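Local atomic coordinates of transcarboxylase 5S subunit (Propionibacterium freudenreichii subsp. shermanii, PDB entry 1RQB), a protein that transfers the carboxyl group from biotin carried on the 1.3S subunit to pyruvate, making oxaloacetate, with one cobalt ion bound per subunit. Residues Glu266-Ala269 against Glu270-Glu273; Arg290-Phe293 against Lys294-Pro298; Val474-Thr477 against Asp478-Lys482. All coordinates share one frame; numbering follows the deposited sequence.

From the N terminus the chain meets interaction 1, then interaction 2, then interaction 3. They run in series, none enclosing or crossing another, and each joins two directly consecutive segments, so what it closes is a turn of helix and not a loop. Interaction 1 lies on helix 265-271 and interaction 2 on helix 283-296. The two helices touch where E266 OE2 lies 3.3 Å from R290 CD. Interaction 3 starts helix 478-484, far along the sequence in the carboxylase domain, yet L481 CD1 packs 3.6 Å from P298 O. Interaction 2 thus links the outer helices of the TIM barrel with the C-terminal region.

Interaction 1: residues Glu266-Ala269 against Glu270-Glu273; sequences ESVA and EMLE
E270 and M271 each donate a backbone N-H one turn back, E270 N to E266 O and M271 N to S267 O, both at 2.9 Å, as in a regular alpha-helix. The next link is looser: L272 N reaches A269 O at 3.5 Å, a weak bond to the residue only three back. Selenomethionine M271 does most of the side-chain work. With CG lodged between its own backbone N and carbonyl carbon (chi1 72°), the chain runs back alongside V268, CG coming to 3.1 Å from V268 O and CE to 4.2 Å from V268 CG1. L272 approaches the same carbonyl, its CG 3.5 Å from V268 O. In the TIM barrel this helix follows strand 248-251 and precedes strand 277-278 along the chain; V268 packs on L238 and L272 on M239 of helix 234-243, its neighbour on the outside of the barrel. E270 goes another way: CG sits 3.1 Å from E266 O, and the bend at chi2 (-91°) carries the carboxylate off to a salt bridge from OE1 to K202 of the second subunit. E273 OE1 reaches across the subunit boundary to that same K202 of the second subunit. S267 turns its hydroxyl to T231 O of the second subunit, while buried E266 bonds through OE2 to S254 OG.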
# COMPACT_ATOMS: atom_id res chain seq x y z
N GLU A 266 -7.08 -3.45 -9.23
CA GLU A 266 -8.47 -3.40 -8.75
C GLU A 266 -8.71 -2.17 -7.88
O GLU A 266 -9.79 -1.58 -7.93
CB GLU A 266 -8.81 -4.66 -7.98
CG GLU A 266 -8.59 -5.94 -8.78
CD GLU A 266 -7.31 -6.65 -8.37
OE1 GLU A 266 -6.21 -6.08 -8.55
OE2 GLU A 266 -7.41 -7.77 -7.84
N SER A 267 -7.73 -1.78 -7.07
CA SER A 267 -7.90 -0.60 -6.21
C SER A 267 -8.04 0.66 -7.07
O SER A 267 -8.89 1.51 -6.81
CB SER A 267 -6.71 -0.46 -5.26
OG SER A 267 -6.63 -1.57 -4.39
N VAL A 268 -7.22 0.77 -8.11
CA VAL A 268 -7.29 1.94 -8.99
C VAL A 268 -8.64 1.96 -9.72
O VAL A 268 -9.25 3.02 -9.88
CB VAL A 268 -6.12 1.95 -10.00
CG1 VAL A 268 -6.34 3.00 -11.08
CG2 VAL A 268 -4.83 2.26 -9.26
N ALA A 269 -9.14 0.80 -10.13
CA ALA A 269 -10.43 0.79 -10.82
C ALA A 269 -11.57 1.15 -9.86
O ALA A 269 -12.45 1.94 -10.19
CB ALA A 269 -10.70 -0.58 -11.46
N GLU A 270 -11.55 0.56 -8.66
CA GLU A 270 -12.64 0.80 -7.69
C GLU A 270 -12.66 2.23 -7.14
O GLU A 270 -13.74 2.77 -6.88
CB GLU A 270 -12.52 -0.17 -6.51
CG GLU A 270 -12.69 -1.63 -6.89
CD GLU A 270 -14.14 -2.10 -6.80
OE1 GLU A 270 -15.07 -1.27 -6.71
OE2 GLU A 270 -14.34 -3.34 -6.82
N MSE A 271 -11.51 2.85 -6.98
CA MSE A 271 -11.46 4.19 -6.38
C MSE A 271 -12.14 5.25 -7.25
O MSE A 271 -12.45 6.34 -6.75
CB MSE A 271 -10.01 4.63 -6.15
CG MSE A 271 -9.26 4.98 -7.42
SE MSE A 271 -7.38 5.55 -7.12
CE MSE A 271 -7.01 6.42 -8.82
N LEU A 272 -12.40 4.97 -8.52
CA LEU A 272 -12.98 6.00 -9.40
C LEU A 272 -14.51 6.07 -9.33
O LEU A 272 -15.10 6.98 -9.91
CB LEU A 272 -12.57 5.73 -10.86
CG LEU A 272 -11.07 5.77 -11.15
CD1 LEU A 272 -10.82 5.45 -12.63
CD2 LEU A 272 -10.54 7.15 -10.80
N GLU A 273 -15.16 5.14 -8.63
CA GLU A 273 -16.63 5.11 -8.61
C GLU A 273 -17.23 6.43 -8.13
O GLU A 273 -16.92 6.92 -7.04
CB GLU A 273 -17.14 3.95 -7.74
CG GLU A 273 -18.66 3.86 -7.68
CD GLU A 273 -19.16 2.60 -6.99
OE1 GLU A 273 -18.46 2.08 -6.10
OE2 GLU A 273 -20.28 2.13 -7.34

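Interaction 2: residues Arg290-Phe293 against Lys294-Pro298; sequences RDHF and KAIRP
K294 sits one turn beyond R290, and its N donates to R290 O at 2.9 Å; S255 OG bonds to the same oxygen. Its extended side chain runs alongside that of R290, CD 4.1 Å from R290 NH1, and the bend at chi4 leads NZ to T307 OG1 of the second subunit. A295 N bonds to D291 O at 3.3 Å and more weakly to H292 O. At I296, CD1 comes to 3.2 Å from H292 NE2, a tight approach, oblique to the imidazole. The same NE2 is hydrogen-bonded to D48 O, which helps to hold the ring in place, while CD2 of the imidazole lies over the centre of one face of the F293 ring. R297 N then returns to F293 O at 2.9 Å, an oxygen that I296 N also reaches weakly. The R297 guanidinium turns away to E304 and S255. R290 NH1 and K294 NZ stay 5.4 Å apart, and D291 OD1 lies above one face of the R290 guanidinium, toward its rim, 3.0 Å from R290 NH2. No N-H points at that oxygen, so this pairing probably works through charge alone, offsetting part of the positive charge that R290 and K294 gather on this side of the helix.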
# COMPACT_ATOMS: atom_id res chain seq x y z
N ARG A 290 -6.24 -12.29 -10.03
CA ARG A 290 -5.74 -12.06 -8.67
C ARG A 290 -5.53 -13.40 -7.94
O ARG A 290 -4.47 -13.63 -7.36
CB ARG A 290 -6.74 -11.24 -7.85
CG ARG A 290 -6.22 -10.96 -6.46
CD ARG A 290 -7.24 -10.22 -5.63
NE ARG A 290 -8.36 -11.07 -5.24
CZ ARG A 290 -8.39 -11.78 -4.12
NH1 ARG A 290 -7.36 -11.72 -3.27
NH2 ARG A 290 -9.45 -12.52 -3.82
N ASP A 291 -6.55 -14.25 -7.97
CA ASP A 291 -6.51 -15.55 -7.28
C ASP A 291 -5.42 -16.43 -7.89
O ASP A 291 -4.75 -17.19 -7.18
CB ASP A 291 -7.88 -16.24 -7.37
CG ASP A 291 -8.89 -15.64 -6.40
OD1 ASP A 291 -8.50 -14.74 -5.62
OD2 ASP A 291 -10.06 -16.08 -6.39
N HIS A 292 -5.23 -16.32 -9.19
CA HIS A 292 -4.19 -17.13 -9.85
C HIS A 292 -2.82 -16.80 -9.26
O HIS A 292 -2.07 -17.69 -8.85
CB HIS A 292 -4.15 -16.82 -11.34
CG HIS A 292 -3.06 -17.54 -12.06
ND1 HIS A 292 -3.20 -18.83 -12.52
CD2 HIS A 292 -1.78 -17.19 -12.32
CE1 HIS A 292 -2.06 -19.24 -13.04
NE2 HIS A 292 -1.18 -18.27 -12.92
N PHE A 293 -2.48 -15.51 -9.21
CA PHE A 293 -1.15 -15.14 -8.72
C PHE A 293 -1.04 -15.24 -7.19
O PHE A 293 0.05 -15.43 -6.66
CB PHE A 293 -0.75 -13.76 -9.23
CG PHE A 293 -0.40 -13.76 -10.70
CD1 PHE A 293 -1.31 -13.33 -11.64
CD2 PHE A 293 0.80 -14.33 -11.13
CE1 PHE A 293 -1.04 -13.45 -13.02
CE2 PHE A 293 1.09 -14.47 -12.50
CZ PHE A 293 0.16 -14.03 -13.44
N LYS A 294 -2.16 -15.15 -6.49
CA LYS A 294 -2.11 -15.25 -5.03
C LYS A 294 -1.63 -16.65 -4.64
O LYS A 294 -0.90 -16.83 -3.66
CB LYS A 294 -3.50 -15.00 -4.42
CG LYS A 294 -3.48 -15.11 -2.90
CD LYS A 294 -4.84 -14.85 -2.27
CE LYS A 294 -4.74 -14.97 -0.75
NZ LYS A 294 -3.63 -14.15 -0.16
N ALA A 295 -2.03 -17.64 -5.42
CA ALA A 295 -1.66 -19.04 -5.15
C ALA A 295 -0.21 -19.32 -5.55
O ALA A 295 0.45 -20.19 -4.99
CB ALA A 295 -2.60 -19.98 -5.93
N ILE A 296 0.32 -18.55 -6.50
CA ILE A 296 1.68 -18.78 -7.01
C ILE A 296 2.74 -17.97 -6.26
O ILE A 296 3.87 -18.44 -6.09
CB ILE A 296 1.72 -18.42 -8.52
CG1 ILE A 296 1.15 -19.59 -9.32
CG2 ILE A 296 3.14 -18.03 -8.96
CD1 ILE A 296 0.96 -19.28 -10.77
N ARG A 297 2.41 -16.79 -5.78
CA ARG A 297 3.44 -15.91 -5.18
C ARG A 297 4.20 -16.53 -4.01
O ARG A 297 5.41 -16.31 -3.89
CB ARG A 297 2.83 -14.57 -4.79
CG ARG A 297 3.88 -13.58 -4.30
CD ARG A 297 3.26 -12.23 -4.07
NE ARG A 297 4.26 -11.28 -3.61
CZ ARG A 297 4.02 -10.00 -3.39
NH1 ARG A 297 2.80 -9.50 -3.62
NH2 ARG A 297 4.98 -9.21 -2.93
N PRO A 298 3.54 -17.29 -3.11
CA PRO A 298 4.32 -17.85 -1.99
C PRO A 298 5.55 -18.68 -2.38
O PRO A 298 6.50 -18.78 -1.61
CB PRO A 298 3.28 -18.67 -1.23
CG PRO A 298 2.00 -17.93 -1.51
CD PRO A 298 2.13 -17.67 -3.00

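Interaction 3: residues Val474-Thr477 against Asp478-Lys482; sequences VALT and DAQLK
T477 and Q480 exchange reciprocal hydrogen bonds at the start of helix 478-484. In one, Q480 N donates to T477 OG1 at 3.1 Å; the hydroxyl is placed for this because T477 holds it between its backbone N and carbonyl carbon (chi1 61°). In the other, T477 N donates to Q480 OE1 at 2.9 Å, lying in the plane of the amide carbonyl and using one of its lone pairs. The glutamine chain, extended beyond CG, reaches back across the threonine to make it, CG passing 3.1 Å from T477 OG1. A water extends the polar network: it donates to A475 O at 2.6 Å and to Q480 OE1 at 2.9 Å, so that the amide oxygen takes two hydrogens and the incoming loop is tied to the first turn. A backbone bond of the first turn runs from L481 N to T477 O at 2.8 Å.

The apolar part is small. L476 and L481 meet at about a right angle, and L476 CD1 lies 3.7 Å from L481 CD1. L476 CB and CD2 also lie near Q480 OE1, so the leucine flanks the amide as well as packing on L481. Beyond these segments, L476 forms backbone hydrogen bonds with K299 and its side chain rests on K301, joining the loop to the stretch after helix 283-296.

With T477 as N-cap, the two reciprocal bonds make a capping box, and L476 with L481, the residue before the cap and the fourth after it, form the hydrophobic staple that often accompanies one.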
# COMPACT_ATOMS: atom_id res chain seq x y z
N VAL A 474 13.05 -21.53 -10.58
CA VAL A 474 13.95 -21.46 -9.42
C VAL A 474 13.10 -21.21 -8.16
O VAL A 474 13.63 -20.93 -7.09
CB VAL A 474 14.98 -20.33 -9.58
CG1 VAL A 474 15.94 -20.68 -10.70
CG2 VAL A 474 14.28 -19.00 -9.87
N ALA A 475 11.79 -21.30 -8.33
CA ALA A 475 10.84 -21.09 -7.23
C ALA A 475 10.75 -22.38 -6.41
O ALA A 475 11.10 -23.46 -6.89
CB ALA A 475 9.46 -20.73 -7.78
N LEU A 476 10.28 -22.26 -5.18
CA LEU A 476 10.11 -23.45 -4.33
C LEU A 476 9.01 -24.32 -4.94
O LEU A 476 8.10 -23.81 -5.59
CB LEU A 476 9.68 -23.02 -2.92
CG LEU A 476 10.65 -22.06 -2.21
CD1 LEU A 476 10.02 -21.54 -0.93
CD2 LEU A 476 11.95 -22.80 -1.90
N THR A 477 9.11 -25.63 -4.77
CA THR A 477 8.04 -26.51 -5.28
C THR A 477 6.99 -26.60 -4.18
O THR A 477 7.23 -26.20 -3.05
CB THR A 477 8.56 -27.93 -5.56
OG1 THR A 477 9.04 -28.51 -4.34
CG2 THR A 477 9.67 -27.91 -6.60
N ASP A 478 5.81 -27.12 -4.50
CA ASP A 478 4.77 -27.25 -3.48
C ASP A 478 5.31 -28.07 -2.31
O ASP A 478 5.08 -27.75 -1.14
CB ASP A 478 3.52 -27.91 -4.06
CG ASP A 478 2.87 -27.06 -5.14
OD1 ASP A 478 2.56 -25.88 -4.86
OD2 ASP A 478 2.67 -27.57 -6.27
N ALA A 479 6.05 -29.12 -2.63
CA ALA A 479 6.64 -30.01 -1.62
C ALA A 479 7.58 -29.21 -0.71
O ALA A 479 7.55 -29.34 0.51
CB ALA A 479 7.40 -31.14 -2.29
N GLN A 480 8.43 -28.38 -1.32
CA GLN A 480 9.38 -27.58 -0.54
C GLN A 480 8.63 -26.52 0.27
O GLN A 480 8.99 -26.21 1.40
CB GLN A 480 10.38 -26.89 -1.46
CG GLN A 480 11.24 -27.83 -2.28
CD GLN A 480 12.22 -27.10 -3.16
OE1 GLN A 480 11.82 -26.34 -4.05
NE2 GLN A 480 13.51 -27.30 -2.91
N LEU A 481 7.58 -25.97 -0.33
CA LEU A 481 6.79 -24.94 0.35
C LEU A 481 6.12 -25.56 1.58
O LEU A 481 6.24 -25.06 2.70
CB LEU A 481 5.74 -24.36 -0.60
CG LEU A 481 5.25 -22.95 -0.28
CD1 LEU A 481 6.44 -22.02 -0.10
CD2 LEU A 481 4.34 -22.45 -1.40
N LYS A 482 5.42 -26.67 1.35
CA LYS A 482 4.72 -27.38 2.43
C LYS A 482 5.73 -27.91 3.45
O LYS A 482 5.44 -27.99 4.65
CB LYS A 482 3.90 -28.54 1.86
CG LYS A 482 3.12 -29.32 2.91
CD LYS A 482 2.33 -30.48 2.31
CE LYS A 482 1.58 -31.24 3.40
NZ LYS A 482 0.79 -32.39 2.88
O HOH W 1 12.95 -25.18 -6.44